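Local coordinates for protein triggering receptor expressed on myeloid cells 1 (Mus musculus, PDB 1U9K) that amplifies inflammatory responses as a myeloid cell-surface receptor that multimerizes on ligand binding and signals through the adapter TYROBP/DAP12, at residues 58-61 and 66-69. Numbering follows the deposited sequence.
Sequences SEVH and TLKH
H61 and T66 sit side by side at a non-hydrogen-bonded pair of an antiparallel hairpin, and their side chains supply the bond the backbone lacks there. From CB of H61, CG leaves anti to the carbonyl carbon (chi1 -62°), which brings the ring alongside T66. H61 ND1 and T66 OG1 are hydrogen-bonded at 2.7 Å, a bent bond (132°) with the hydroxyl at the ring edge and in its plane; either atom could be the donor. H61 CE1 lies 3.4 Å from T66 CG2. Back along its own strand, H61 NE2 donates to E59 OE2 at 3.2 Å, and OE2, 30° out of the ring plane, is approached on its anti side. The imidazole is thus held at both nitrogens, and a valine in place of T66 would probably leave ND1 without its hydroxyl mate and the ring freer to turn. The backbones pair through V60 and L67 (L67 N to V60 O 2.9 Å, V60 N to L67 O 3.0 Å) and again through S58 and H69. On the face opposite H61, V60 CG1 packs 3.7 Å from L67 CB. This hairpin forms one edge of the four-stranded sheet of the V-type immunoglobulin domain: strand 75-80 pairs with 65-70, while V60 and L67 turn inward onto V48 of the facing sheet.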
loop_
_atom_site.group_PDB
_atom_site.type_symbol
_atom_site.label_atom_id
_atom_site.label_comp_id
_atom_site.label_asym_id
_atom_site.label_seq_id
_atom_site.Cartn_x
_atom_site.Cartn_y
_atom_site.Cartn_z
ATOM N N SER A 58 4.788 12.846 -3.564
ATOM C CA SER A 58 5.121 12.125 -4.790
ATOM C C SER A 58 3.963 11.253 -5.182
ATOM O O SER A 58 3.087 10.987 -4.393
ATOM C CB SER A 58 6.355 11.200 -4.575
ATOM O OG SER A 58 6.127 10.235 -3.524
ATOM N N GLU A 59 3.989 10.844 -6.435
ATOM C CA GLU A 59 3.096 9.843 -6.916
ATOM C C GLU A 59 3.850 8.934 -7.850
ATOM O O GLU A 59 4.447 9.410 -8.786
ATOM C CB GLU A 59 1.865 10.486 -7.555
ATOM C CG GLU A 59 1.727 10.217 -9.044
ATOM C CD GLU A 59 0.645 11.059 -9.691
ATOM O OE1 GLU A 59 0.002 11.852 -8.973
ATOM O OE2 GLU A 59 0.440 10.924 -10.914
ATOM N N VAL A 60 3.883 7.652 -7.545
ATOM C CA VAL A 60 4.633 6.695 -8.339
ATOM C C VAL A 60 3.661 5.674 -8.937
ATOM O O VAL A 60 2.712 5.229 -8.240
ATOM C CB VAL A 60 5.715 5.971 -7.478
ATOM C CG1 VAL A 60 5.224 5.618 -6.192
ATOM C CG2 VAL A 60 6.223 4.673 -8.183
ATOM N N HIS A 61 3.883 5.359 -10.211
ATOM C CA HIS A 61 3.155 4.317 -10.925
ATOM C C HIS A 61 4.032 3.079 -11.127
ATOM O O HIS A 61 5.238 3.190 -11.417
ATOM C CB HIS A 61 2.672 4.849 -12.273
ATOM C CG HIS A 61 1.717 5.992 -12.148
ATOM N ND1 HIS A 61 0.476 5.868 -11.561
ATOM C CD2 HIS A 61 1.834 7.295 -12.500
ATOM C CE1 HIS A 61 -0.141 7.040 -11.574
ATOM N NE2 HIS A 61 0.662 7.924 -12.132
ATOM N N THR A 66 -0.666 2.560 -8.107
ATOM C CA THR A 66 -0.289 3.935 -7.931
ATOM C C THR A 66 -0.204 4.181 -6.434
ATOM O O THR A 66 -1.076 3.803 -5.677
ATOM C CB THR A 66 -1.347 4.863 -8.568
ATOM O OG1 THR A 66 -1.317 4.682 -9.982
ATOM C CG2 THR A 66 -0.986 6.341 -8.359
ATOM N N LEU A 67 0.890 4.794 -5.991
ATOM C CA LEU A 67 1.044 5.213 -4.622
ATOM C C LEU A 67 1.144 6.682 -4.590
ATOM O O LEU A 67 2.023 7.282 -5.247
ATOM C CB LEU A 67 2.332 4.632 -4.124
ATOM C CG LEU A 67 2.624 4.301 -2.709
ATOM C CD1 LEU A 67 1.513 3.473 -2.140
ATOM C CD2 LEU A 67 3.980 3.515 -2.727
ATOM N N LYS A 68 0.275 7.321 -3.842
ATOM C CA LYS A 68 0.370 8.761 -3.688
ATOM C C LYS A 68 0.883 8.976 -2.297
ATOM O O LYS A 68 0.312 8.467 -1.334
ATOM C CB LYS A 68 -0.969 9.407 -3.890
ATOM C CG LYS A 68 -1.432 9.583 -5.307
ATOM C CD LYS A 68 -2.845 10.211 -5.243
ATOM C CE LYS A 68 -3.303 10.861 -6.584
ATOM N NZ LYS A 68 -3.786 9.697 -7.389
ATOM N N HIS A 69 2.002 9.649 -2.197
ATOM C CA HIS A 69 2.577 10.071 -0.931
ATOM C C HIS A 69 2.178 11.504 -0.665
ATOM O O HIS A 69 2.703 12.437 -1.285
ATOM C CB HIS A 69 4.094 9.881 -0.942
ATOM C CG HIS A 69 4.803 10.432 0.320
ATOM N ND1 HIS A 69 4.670 9.850 1.563
ATOM C CD2 HIS A 69 5.627 11.492 0.485
ATOM C CE1 HIS A 69 5.382 10.530 2.441
ATOM N NE2 HIS A 69 5.972 11.531 1.814
#